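PDB 3KEB: probable thiol peroxidase from Chromobacterium violaceum, which probably acts as a thiol peroxidase, reducing peroxides at a redox-active centre within a thioredoxin-like fold. Local coordinates for residues 84-96 / 107-120. Residues are numbered along the deposited sequence; the frame is centred on the assembly and turned at random. Where two conformers were deposited one is given.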
loop_
_atom_site.group_PDB
_atom_site.type_symbol
_atom_site.label_atom_id
_atom_site.label_comp_id
_atom_site.label_asym_id
_atom_site.label_seq_id
_atom_site.Cartn_x
_atom_site.Cartn_y
_atom_site.Cartn_z
ATOM N N LYS A 84 -10.534 -0.133 -21.588
ATOM C CA LYS A 84 -10.341 -0.780 -20.281
ATOM C C LYS A 84 -9.610 0.182 -19.330
ATOM O O LYS A 84 -8.441 0.547 -19.580
ATOM C CB LYS A 84 -9.552 -2.095 -20.423
ATOM C CG LYS A 84 -9.210 -2.798 -19.153
ATOM C CD LYS A 84 -10.473 -3.287 -18.404
ATOM C CE LYS A 84 -10.186 -4.011 -17.083
ATOM N NZ LYS A 84 -11.470 -4.562 -16.563
ATOM N N LEU A 85 -10.278 0.538 -18.247
ATOM C CA LEU A 85 -9.722 1.424 -17.226
ATOM C C LEU A 85 -8.909 0.575 -16.253
ATOM O O LEU A 85 -9.450 -0.402 -15.637
ATOM C CB LEU A 85 -10.846 2.151 -16.481
ATOM C CG LEU A 85 -10.366 3.138 -15.392
ATOM C CD1 LEU A 85 -9.308 4.119 -15.954
ATOM C CD2 LEU A 85 -11.473 3.873 -14.769
ATOM N N ILE A 86 -7.616 0.895 -16.173
ATOM C CA ILE A 86 -6.645 0.218 -15.296
ATOM C C ILE A 86 -6.075 1.282 -14.303
ATOM O O ILE A 86 -5.354 2.210 -14.706
ATOM C CB ILE A 86 -5.478 -0.417 -16.074
ATOM C CG1 ILE A 86 -6.020 -1.447 -17.094
ATOM C CG2 ILE A 86 -4.523 -1.093 -15.109
ATOM C CD1 ILE A 86 -4.964 -1.937 -18.105
ATOM N N VAL A 87 -6.449 1.148 -13.034
ATOM C CA VAL A 87 -6.024 2.060 -11.978
ATOM C C VAL A 87 -4.860 1.402 -11.246
ATOM O O VAL A 87 -4.950 0.238 -10.837
ATOM C CB VAL A 87 -7.171 2.362 -11.007
ATOM C CG1 VAL A 87 -6.681 3.152 -9.767
ATOM C CG2 VAL A 87 -8.301 3.119 -11.724
ATOM N N ILE A 88 -3.766 2.150 -11.069
ATOM C CA ILE A 88 -2.573 1.659 -10.419
ATOM C C ILE A 88 -2.245 2.603 -9.265
ATOM O O ILE A 88 -2.215 3.844 -9.457
ATOM C CB ILE A 88 -1.358 1.551 -11.371
ATOM C CG1 ILE A 88 -1.735 0.649 -12.570
ATOM C CG2 ILE A 88 -0.086 1.029 -10.610
ATOM C CD1 ILE A 88 -0.703 0.589 -13.696
ATOM N N THR A 89 -2.000 2.022 -8.080
ATOM C CA THR A 89 -1.600 2.810 -6.945
ATOM C C THR A 89 -0.691 2.049 -6.002
ATOM O O THR A 89 -0.461 0.851 -6.153
ATOM C CB THR A 89 -2.787 3.337 -6.089
ATOM O OG1 THR A 89 -3.271 2.285 -5.266
ATOM C CG2 THR A 89 -4.004 3.863 -6.908
ATOM N N VAL A 90 -0.238 2.746 -4.978
ATOM C CA VAL A 90 0.572 2.176 -3.920
ATOM C C VAL A 90 -0.220 1.468 -2.843
ATOM O O VAL A 90 0.364 0.846 -1.940
ATOM C CB VAL A 90 1.498 3.272 -3.265
ATOM C CG1 VAL A 90 0.775 4.075 -2.174
ATOM C CG2 VAL A 90 2.755 2.625 -2.727
ATOM N N ASP A 91 -1.538 1.558 -2.928
ATOM C CA ASP A 91 -2.395 0.901 -1.954
ATOM C C ASP A 91 -2.161 -0.596 -1.932
ATOM O O ASP A 91 -1.789 -1.198 -2.964
ATOM C CB ASP A 91 -3.863 1.144 -2.267
ATOM C CG ASP A 91 -4.226 2.576 -2.218
ATOM O OD1 ASP A 91 -3.921 3.230 -1.183
ATOM O OD2 ASP A 91 -4.872 3.068 -3.192
ATOM N N SER A 92 -2.411 -1.204 -0.782
ATOM C CA SER A 92 -2.335 -2.651 -0.678
ATOM C C SER A 92 -3.476 -3.290 -1.512
ATOM O O SER A 92 -4.558 -2.694 -1.649
ATOM C CB SER A 92 -2.475 -3.120 0.753
ATOM O OG SER A 92 -3.763 -2.782 1.248
ATOM N N PRO A 93 -3.265 -4.536 -1.986
ATOM C CA PRO A 93 -4.395 -5.235 -2.556
ATOM C C PRO A 93 -5.612 -5.275 -1.631
ATOM O O PRO A 93 -6.746 -5.133 -2.099
ATOM C CB PRO A 93 -3.845 -6.619 -2.818
ATOM C CG PRO A 93 -2.379 -6.420 -3.065
ATOM C CD PRO A 93 -2.001 -5.276 -2.126
ATOM N N SER A 94 -5.406 -5.482 -0.343
ATOM C CA SER A 94 -6.527 -5.530 0.616
ATOM C C SER A 94 -7.357 -4.231 0.598
ATOM O O SER A 94 -8.610 -4.270 0.683
ATOM C CB SER A 94 -6.006 -5.801 2.041
ATOM O OG SER A 94 -5.097 -6.926 2.001
ATOM N N SER A 95 -6.672 -3.089 0.616
ATOM C CA SER A 95 -7.366 -1.792 0.538
ATOM C C SER A 95 -8.060 -1.563 -0.801
ATOM O O SER A 95 -9.131 -0.980 -0.831
ATOM C CB SER A 95 -6.413 -0.622 0.806
ATOM O OG SER A 95 -5.848 -0.769 2.093
ATOM N N LEU A 96 -7.458 -2.026 -1.895
ATOM C CA LEU A 96 -8.088 -1.927 -3.233
ATOM C C LEU A 96 -9.390 -2.775 -3.237
ATOM O O LEU A 96 -10.434 -2.338 -3.727
ATOM C CB LEU A 96 -7.096 -2.350 -4.316
ATOM C CG LEU A 96 -5.894 -1.428 -4.522
ATOM C CD1 LEU A 96 -4.846 -2.037 -5.514
ATOM C CD2 LEU A 96 -6.359 -0.044 -4.969
ATOM N N ASN A 107 -15.926 -3.119 -13.654
ATOM C CA ASN A 107 -14.959 -3.332 -14.731
ATOM C C ASN A 107 -13.667 -2.562 -14.681
ATOM O O ASN A 107 -12.963 -2.454 -15.704
ATOM C CB ASN A 107 -15.597 -3.002 -16.090
ATOM C CG ASN A 107 -16.404 -4.143 -16.619
ATOM O OD1 ASN A 107 -15.950 -5.280 -16.540
ATOM N ND2 ASN A 107 -17.621 -3.867 -17.091
ATOM N N ILE A 108 -13.355 -1.973 -13.538
ATOM C CA ILE A 108 -12.112 -1.226 -13.403
ATOM C C ILE A 108 -11.168 -2.194 -12.765
ATOM O O ILE A 108 -11.501 -2.847 -11.760
ATOM C CB ILE A 108 -12.290 0.004 -12.515
ATOM C CG1 ILE A 108 -13.268 0.970 -13.182
ATOM C CG2 ILE A 108 -10.957 0.685 -12.223
ATOM C CD1 ILE A 108 -13.750 2.119 -12.271
ATOM N N ALA A 109 -9.981 -2.327 -13.352
ATOM C CA ALA A 109 -8.916 -3.073 -12.734
ATOM C C ALA A 109 -8.284 -2.168 -11.699
ATOM O O ALA A 109 -8.086 -0.986 -11.959
ATOM C CB ALA A 109 -7.901 -3.496 -13.761
ATOM N N LEU A 110 -7.939 -2.758 -10.544
ATOM C CA LEU A 110 -7.258 -2.082 -9.440
ATOM C C LEU A 110 -5.979 -2.836 -9.122
ATOM O O LEU A 110 -6.017 -4.017 -8.671
ATOM C CB LEU A 110 -8.218 -2.087 -8.238
ATOM C CG LEU A 110 -9.539 -1.347 -8.410
ATOM C CD1 LEU A 110 -10.454 -1.604 -7.238
ATOM C CD2 LEU A 110 -9.300 0.182 -8.540
ATOM N N LEU A 111 -4.849 -2.196 -9.396
ATOM C CA LEU A 111 -3.543 -2.828 -9.287
ATOM C C LEU A 111 -2.690 -2.077 -8.299
ATOM O O LEU A 111 -2.663 -0.849 -8.305
ATOM C CB LEU A 111 -2.833 -2.833 -10.639
ATOM C CG LEU A 111 -3.671 -3.359 -11.821
ATOM C CD1 LEU A 111 -2.742 -3.455 -13.064
ATOM C CD2 LEU A 111 -4.346 -4.718 -11.537
ATOM N N SER A 112 -1.946 -2.849 -7.516
ATOM C CA SER A 112 -1.077 -2.375 -6.482
ATOM C C SER A 112 0.370 -2.564 -6.911
ATOM O O SER A 112 0.733 -3.581 -7.561
ATOM C CB SER A 112 -1.303 -3.188 -5.226
ATOM O OG SER A 112 -0.287 -2.946 -4.288
ATOM N N THR A 113 1.193 -1.607 -6.533
ATOM C CA THR A 113 2.612 -1.686 -6.816
ATOM C C THR A 113 3.389 -2.413 -5.736
ATOM O O THR A 113 4.649 -2.424 -5.759
ATOM C CB THR A 113 3.222 -0.316 -6.992
ATOM O OG1 THR A 113 3.073 0.444 -5.799
ATOM C CG2 THR A 113 2.523 0.455 -8.153
ATOM N N LEU A 114 2.709 -3.050 -4.788
ATOM C CA LEU A 114 3.518 -3.679 -3.719
ATOM C C LEU A 114 4.445 -4.804 -4.238
ATOM O O LEU A 114 5.505 -4.949 -3.723
ATOM C CB LEU A 114 2.683 -4.105 -2.497
ATOM C CG LEU A 114 2.282 -5.534 -2.432
ATOM C CD1 LEU A 114 1.537 -5.936 -1.150
ATOM C CD2 LEU A 114 1.430 -5.722 -3.669
ATOM N N ARG A 115 4.077 -5.561 -5.266
ATOM C CA ARG A 115 4.919 -6.708 -5.660
ATOM C C ARG A 115 6.229 -6.202 -6.272
ATOM O O ARG A 115 7.258 -6.895 -6.225
ATOM C CB ARG A 115 4.142 -7.700 -6.555
ATOM C CG ARG A 115 4.966 -8.668 -7.392
ATOM C CD ARG A 115 5.760 -9.608 -6.545
ATOM N NE ARG A 115 7.019 -9.922 -7.205
ATOM C CZ ARG A 115 7.192 -10.899 -8.083
ATOM N NH1 ARG A 115 6.194 -11.711 -8.410
ATOM N NH2 ARG A 115 8.390 -11.072 -8.626
ATOM N N GLY A 116 6.234 -4.987 -6.790
ATOM C CA GLY A 116 7.482 -4.383 -7.220
ATOM C C GLY A 116 7.328 -2.892 -7.415
ATOM O O GLY A 116 6.758 -2.446 -8.404
ATOM N N ARG A 117 7.866 -2.126 -6.469
ATOM C CA ARG A 117 7.694 -0.685 -6.509
ATOM C C ARG A 117 8.490 -0.018 -7.665
ATOM O O ARG A 117 8.234 1.130 -7.971
ATOM C CB ARG A 117 8.065 -0.081 -5.162
ATOM C CG ARG A 117 7.279 -0.671 -3.934
ATOM C CD ARG A 117 5.782 -0.212 -3.839
ATOM N NE ARG A 117 5.271 -0.402 -2.469
ATOM C CZ ARG A 117 3.991 -0.568 -2.106
ATOM N NH1 ARG A 117 3.695 -0.692 -0.815
ATOM N NH2 ARG A 117 3.006 -0.583 -3.014
ATOM N N ASP A 118 9.449 -0.733 -8.289
ATOM C CA ASP A 118 10.181 -0.235 -9.476
ATOM C C ASP A 118 9.295 0.092 -10.739
ATOM O O ASP A 118 9.742 0.738 -11.723
ATOM C CB ASP A 118 11.208 -1.253 -9.867
ATOM C CG ASP A 118 10.608 -2.348 -10.664
ATOM O OD1 ASP A 118 9.652 -3.002 -10.167
ATOM O OD2 ASP A 118 11.071 -2.521 -11.814
ATOM N N PHE A 119 8.041 -0.321 -10.700
ATOM C CA PHE A 119 7.039 0.213 -11.597
ATOM C C PHE A 119 7.134 1.754 -11.620
ATOM O O PHE A 119 7.106 2.371 -12.679
ATOM C CB PHE A 119 5.641 -0.134 -11.079
ATOM C CG PHE A 119 4.557 0.595 -11.783
ATOM C CD1 PHE A 119 4.081 0.137 -13.008
ATOM C CD2 PHE A 119 4.034 1.754 -11.267
ATOM C CE1 PHE A 119 3.119 0.823 -13.674
ATOM C CE2 PHE A 119 3.101 2.437 -11.933
ATOM C CZ PHE A 119 2.621 1.964 -13.157
ATOM N N HIS A 120 7.211 2.370 -10.444
ATOM C CA HIS A 120 7.180 3.840 -10.379
ATOM C C HIS A 120 8.255 4.507 -11.253
ATOM O O HIS A 120 7.974 5.399 -12.017
ATOM C CB HIS A 120 7.356 4.360 -8.949
ATOM C CG HIS A 120 6.346 3.908 -7.936
ATOM N ND1 HIS A 120 5.933 2.605 -7.768
ATOM C CD2 HIS A 120 5.780 4.605 -6.915
ATOM C CE1 HIS A 120 5.064 2.549 -6.768
ATOM N NE2 HIS A 120 4.986 3.747 -6.220
HETATM O O HOH W 1 -13.034 -0.368 -17.599
HETATM O O HOH W 2 0.937 -1.617 -0.702
#
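Strands 84-89 and 109-112 are the parallel pair of a beta-alpha-beta unit, joined by helix 93-103; five backbone hydrogen bonds tie Leu85, Val87 and Thr89 to Ala109, Leu111 and Thr113, with Ile86 opposite Ala109 and Ile88 opposite Leu111. The shortest is Leu111 N to Val87 O, 2.8 Å. At the start of the pair, Lys84 NZ reaches back to Asn107 O (2.7 Å), coming from above the carbonyl plane; water 1 spans the same oxygen and Leu85 N.

On one face of the sheet Ile86 CG2 packs on Leu111 CD1, while Ile88 lays CG2 over the face of the Phe119 ring, 4.1 Å from its centroid, and sets CD1 against CZ. Ile88 CG1 is anti to the carbonyl carbon (chi1 -56°), which leaves CG2 anti to the backbone N, and both branches touch that ring. The other face carries Val87 beside Leu110, whose CB meets Leu96 CB: the start of helix 93-103 packs on strand 109-112, and helix 67-77 lies against Leu85 and Val87. The unit extends the thioredoxin-like core (strands 51-55, 84-89, 139-143 and 149-154) on the side of strand 84-89.

At the C-terminal ends of the two strands, Ser112 OG donates to Asp91 O (2.7 Å) and accepts from Leu114 N in an ST turn, which leaves this buried hydroxyl gripped twice. Thr89 OG1 makes a second ST turn with Asp91 N and donates to Asp91 OD2. Arg117 NH2 donates to Thr113 OG1 (3.0 Å) and weakly to Val90 O. Ser92 caps helix 93-103 through Ser95 N, and its hydroxyl also bonds Asp91 of the second subunit.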